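Local coordinates for lipase (Penicillium expansum, PDB 3G7N), which hydrolyses triacylglycerols and other acylglycerol lipids as a secreted alkaline lipase, releasing free fatty acids, at residues 15-20 with 59-64; 20-25 with 129-134. One frame throughout, in Å; residues are numbered along the deposited sequence.

In the fold
Both contacts lie on helix 8-23 and share Ala-20; the helix packs on two neighbouring strands of the same mixed sheet, 57-62 and 125-131. Interaction 1 is buried and mostly apolar, a leucine and an isoleucine meeting between helix and strand, with one water tying the two backbones together. Interaction 2, also largely buried, comes from the last turn of the helix and is polar, a tyrosine hydroxyl meeting a histidine beside the nucleophile Ser-132. The two contacts touch: Met-62 N lies 2.9 Å from Val-129 O, a probable hydrogen bond between the strands, and Ser-18 OG packs on Gly-130 CA. The chemistry thus turns polar toward the active site.

Interaction 1: 15-20 with 59-64; sequences AKLSSA and AVIMRG. With SO4 (sulfate ion), chain E.
Ile-61 meets Leu-17 with both of its branches. With CG1 beside the backbone N (chi1 -54°), CG2 falls anti to that N and rests 3.5 Å from Leu-17 O, a van der Waals touch on the helix backbone. The longer branch reaches the leucine itself: Ile-61 CD1 is 4.2 Å from Leu-17 CD2, and the two side chains cross at about a right angle. Ser-18 is the third residue covered, mostly through its backbone. A water donates to Ser-18 O at 3.2 Å and to Met-62 O at 2.8 Å, bridging helix and strand where no direct hydrogen bond joins them; the hydroxyl of Ser-18 turns back to Ala-14 O in its own helix. Away from the strand, Lys-16 NZ donates at 2.6 Å to O2 of a sulfate probably from the crystallisation liquor, which Ser-258 OG also hydrogen-bonds. A leucine in place of Lys-16 would probably leave the sulfate without this cationic partner. Val-129 and Ala-21 also pack on Ile-61, continuing the apolar layer between helix 8-23 and the central sheet, the helix-on-sheet packing of an alpha/beta-hydrolase fold.

Interaction 2: 20-25 with 129-134; sequences AAYTGC and VGHSLG
Tyr-22 OH and His-131 ND1 are 2.8 Å apart in a hydrogen bond that either could donate. The histidine belongs to the nucleophile elbow, the sharp Gly-X-Ser-X-Gly turn of alpha/beta-hydrolases, running here from Gly-130 through Ser-132 to Gly-134 between strand 125-131 and helix 133-148. The hydroxyl comes in at the edge of the imidazole, in its plane, and ND1 in turn lies near the plane of the phenol. The two rings therefore meet rim to rim, not stacked, with centroids 5.6 Å apart and planes at 71°. His-131 CG is anti to the backbone N (chi1 169°), which carries the ring toward Tyr-22. The other ring nitrogen, NE2, bonds to the backbone O of His-241, so the imidazole is gripped at both nitrogens and its rotation is fixed. His-241 is also the charge-relay histidine that hydrogen-bonds Ser-132 OG, so His-131 probably acts as a second-shell residue, between the tyrosine and the catalytic His-241. The elbow is tight: Ser-132 has a positive phi (64°), the strained turn of the motif, and a CB on Gly-130 would clash with Gly-134 O, one on Gly-134 with His-131 O. Tyr-22 reaches the nucleophile itself by packing alone, its OH lying 3.7 Å from Ser-132 CB.

Interaction 1: 15-20 with 59-64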
loop_
_atom_site.group_PDB
_atom_site.type_symbol
_atom_site.label_atom_id
_atom_site.label_comp_id
_atom_site.label_asym_id
_atom_site.label_seq_id
_atom_site.Cartn_x
_atom_site.Cartn_y
_atom_site.Cartn_z
ATOM N N ALA A 15 -2.628 8.256 -4.610
ATOM C CA ALA A 15 -1.306 8.848 -4.780
ATOM C C ALA A 15 -1.178 10.172 -4.065
ATOM O O ALA A 15 -0.140 10.463 -3.481
ATOM C CB ALA A 15 -0.983 8.983 -6.254
ATOM N N LYS A 16 -2.260 10.969 -4.068
ATOM C CA LYS A 16 -2.262 12.205 -3.284
ATOM C C LYS A 16 -2.122 11.957 -1.779
ATOM O O LYS A 16 -1.361 12.620 -1.103
ATOM C CB LYS A 16 -3.499 13.064 -3.579
ATOM C CG LYS A 16 -3.489 13.640 -4.999
ATOM C CD LYS A 16 -4.894 14.097 -5.454
ATOM C CE LYS A 16 -5.392 15.289 -4.694
ATOM N NZ LYS A 16 -6.699 15.728 -5.277
ATOM N N LEU A 17 -2.866 10.981 -1.260
ATOM C CA LEU A 17 -2.761 10.621 0.146
ATOM C C LEU A 17 -1.366 10.115 0.484
ATOM O O LEU A 17 -0.812 10.437 1.536
ATOM C CB LEU A 17 -3.795 9.553 0.503
ATOM C CG LEU A 17 -5.263 9.992 0.415
ATOM C CD1 LEU A 17 -6.170 8.818 0.682
ATOM C CD2 LEU A 17 -5.576 11.127 1.377
ATOM N N SER A 18 -0.819 9.295 -0.407
ATOM C CA SER A 18 0.531 8.782 -0.197
ATOM C C SER A 18 1.562 9.915 -0.168
ATOM O O SER A 18 2.472 9.904 0.645
ATOM C CB SER A 18 0.891 7.799 -1.295
ATOM O OG SER A 18 0.090 6.627 -1.269
ATOM N N SER A 19 1.394 10.899 -1.056
ATOM C CA SER A 19 2.259 12.093 -1.064
ATOM C C SER A 19 2.139 12.897 0.236
ATOM O O SER A 19 3.138 13.303 0.842
ATOM C CB SER A 19 1.900 12.969 -2.274
ATOM O OG SER A 19 2.746 14.120 -2.376
ATOM N N ALA A 20 0.900 13.019 0.724
ATOM C CA ALA A 20 0.643 13.711 1.999
ATOM C C ALA A 20 1.406 13.060 3.147
ATOM O O ALA A 20 1.807 13.742 4.095
ATOM C CB ALA A 20 -0.864 13.753 2.303
ATOM N N ALA A 59 -9.161 5.270 7.348
ATOM C CA ALA A 59 -7.992 5.147 6.465
ATOM C C ALA A 59 -6.722 4.963 7.279
ATOM O O ALA A 59 -6.500 5.631 8.291
ATOM C CB ALA A 59 -7.863 6.396 5.618
ATOM N N VAL A 60 -5.878 4.072 6.774
ATOM C CA VAL A 60 -4.505 3.878 7.251
ATOM C C VAL A 60 -3.546 4.230 6.119
ATOM O O VAL A 60 -3.551 3.571 5.066
ATOM C CB VAL A 60 -4.273 2.413 7.668
ATOM C CG1 VAL A 60 -2.838 2.212 8.130
ATOM C CG2 VAL A 60 -5.277 1.975 8.768
ATOM N N ILE A 61 -2.761 5.285 6.311
ATOM C CA ILE A 61 -1.919 5.819 5.236
ATOM C C ILE A 61 -0.471 5.699 5.691
ATOM O O ILE A 61 -0.086 6.280 6.710
ATOM C CB ILE A 61 -2.230 7.295 4.959
ATOM C CG1 ILE A 61 -3.722 7.521 4.685
ATOM C CG2 ILE A 61 -1.412 7.789 3.768
ATOM C CD1 ILE A 61 -4.126 8.996 4.674
ATOM N N MET A 62 0.302 4.876 4.992
ATOM C CA MET A 62 1.678 4.603 5.394
ATOM C C MET A 62 2.663 5.368 4.532
ATOM O O MET A 62 2.536 5.416 3.309
ATOM C CB MET A 62 1.976 3.117 5.286
ATOM C CG MET A 62 1.087 2.251 6.217
ATOM S SD MET A 62 1.026 2.797 7.956
ATOM C CE MET A 62 2.727 2.507 8.456
ATOM N N ARG A 63 3.682 5.916 5.176
ATOM C CA ARG A 63 4.752 6.606 4.447
ATOM C C ARG A 63 5.760 5.600 3.934
ATOM O O ARG A 63 6.141 4.675 4.666
ATOM C CB ARG A 63 5.424 7.650 5.332
ATOM C CG ARG A 63 6.303 8.618 4.541
ATOM C CD ARG A 63 7.152 9.444 5.468
ATOM N NE ARG A 63 8.226 8.634 6.019
ATOM C CZ ARG A 63 8.952 8.975 7.072
ATOM N NH1 ARG A 63 8.965 10.238 7.485
ATOM N NH2 ARG A 63 9.821 8.113 7.568
ATOM N N GLY A 64 6.358 5.897 2.776
ATOM C CA GLY A 64 7.602 5.244 2.355
ATOM C C GLY A 64 8.835 5.730 3.128
ATOM O O GLY A 64 8.732 6.423 4.149
HETATM S S SO4 E . -6.442 19.159 -5.053
HETATM O O1 SO4 E . -5.042 19.426 -4.733
HETATM O O2 SO4 E . -7.047 18.106 -4.226
HETATM O O3 SO4 E . -7.234 20.388 -4.933
HETATM O O4 SO4 E . -6.518 18.763 -6.464
HETATM O O HOH W 1 3.342 6.877 1.105
#

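Interaction 2: 20-25 with 129-134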
loop_
_atom_site.group_PDB
_atom_site.type_symbol
_atom_site.label_atom_id
_atom_site.label_comp_id
_atom_site.label_asym_id
_atom_site.label_seq_id
_atom_site.Cartn_x
_atom_site.Cartn_y
_atom_site.Cartn_z
ATOM N N ALA A 20 0.900 13.019 0.724
ATOM C CA ALA A 20 0.643 13.711 1.999
ATOM C C ALA A 20 1.406 13.060 3.147
ATOM O O ALA A 20 1.807 13.742 4.095
ATOM C CB ALA A 20 -0.864 13.753 2.303
ATOM N N ALA A 21 1.509 11.732 3.125
ATOM C CA ALA A 21 2.235 11.038 4.167
ATOM C C ALA A 21 3.721 11.426 4.162
ATOM O O ALA A 21 4.330 11.571 5.222
ATOM C CB ALA A 21 2.085 9.555 4.014
ATOM N N TYR A 22 4.290 11.608 2.972
ATOM C CA TYR A 22 5.677 12.101 2.875
ATOM C C TYR A 22 5.780 13.557 3.339
ATOM O O TYR A 22 6.717 13.917 4.043
ATOM C CB TYR A 22 6.189 11.998 1.441
ATOM C CG TYR A 22 6.489 10.599 0.965
ATOM C CD1 TYR A 22 7.626 9.922 1.414
ATOM C CD2 TYR A 22 5.701 9.993 -0.011
ATOM C CE1 TYR A 22 7.941 8.655 0.925
ATOM C CE2 TYR A 22 6.033 8.753 -0.525
ATOM C CZ TYR A 22 7.166 8.107 -0.072
ATOM O OH TYR A 22 7.486 6.892 -0.603
ATOM N N THR A 23 4.790 14.380 3.003
ATOM C CA THR A 23 4.796 15.790 3.378
ATOM C C THR A 23 4.635 15.976 4.883
ATOM O O THR A 23 5.245 16.868 5.471
ATOM C CB THR A 23 3.659 16.513 2.646
ATOM O OG1 THR A 23 3.917 16.476 1.247
ATOM C CG2 THR A 23 3.513 17.959 3.113
ATOM N N GLY A 24 3.940 15.044 5.534
ATOM C CA GLY A 24 3.639 15.167 6.960
ATOM C C GLY A 24 2.560 16.202 7.210
ATOM O O GLY A 24 2.587 16.918 8.210
ATOM N N CYS A 25 1.531 16.183 6.377
ATOM C CA CYS A 25 0.387 17.095 6.512
ATOM C C CYS A 25 -0.166 17.158 7.931
ATOM O O CYS A 25 -0.333 16.125 8.571
ATOM C CB CYS A 25 -0.719 16.679 5.545
ATOM S SG CYS A 25 -0.222 16.794 3.846
ATOM N N VAL A 129 -3.429 2.634 2.310
ATOM C CA VAL A 129 -2.742 3.170 1.131
ATOM C C VAL A 129 -1.329 3.573 1.502
ATOM O O VAL A 129 -1.064 3.999 2.638
ATOM C CB VAL A 129 -3.524 4.393 0.579
ATOM C CG1 VAL A 129 -3.711 5.453 1.629
ATOM C CG2 VAL A 129 -2.874 4.968 -0.638
ATOM N N GLY A 130 -0.449 3.513 0.502
ATOM C CA GLY A 130 0.890 4.043 0.669
ATOM C C GLY A 130 1.719 3.776 -0.558
ATOM O O GLY A 130 1.360 2.976 -1.404
ATOM N N HIS A 131 2.858 4.455 -0.622
ATOM C CA HIS A 131 3.747 4.406 -1.790
ATOM C C HIS A 131 5.130 3.832 -1.413
ATOM O O HIS A 131 5.674 4.118 -0.355
ATOM C CB HIS A 131 3.895 5.820 -2.352
ATOM C CG HIS A 131 4.976 5.956 -3.390
ATOM N ND1 HIS A 131 6.249 6.373 -3.069
ATOM C CD2 HIS A 131 4.931 5.865 -4.737
ATOM C CE1 HIS A 131 6.963 6.468 -4.180
ATOM N NE2 HIS A 131 6.190 6.170 -5.201
ATOM N N SER A 132 5.692 3.036 -2.334
ATOM C CA SER A 132 7.048 2.489 -2.205
ATOM C C SER A 132 7.102 1.542 -0.989
ATOM O O SER A 132 6.307 0.598 -0.941
ATOM C CB SER A 132 8.085 3.614 -2.192
ATOM O OG SER A 132 9.396 3.051 -2.263
ATOM N N LEU A 133 7.994 1.757 -0.030
ATOM C CA LEU A 133 7.938 0.971 1.200
ATOM C C LEU A 133 6.569 1.105 1.861
ATOM O O LEU A 133 6.082 0.160 2.476
ATOM C CB LEU A 133 9.042 1.396 2.178
ATOM C CG LEU A 133 9.008 0.721 3.570
ATOM C CD1 LEU A 133 9.195 -0.794 3.510
ATOM C CD2 LEU A 133 10.026 1.349 4.541
ATOM N N GLY A 134 5.966 2.297 1.770
ATOM C CA GLY A 134 4.596 2.484 2.239
ATOM C C GLY A 134 3.588 1.585 1.536
ATOM O O GLY A 134 2.576 1.190 2.131
#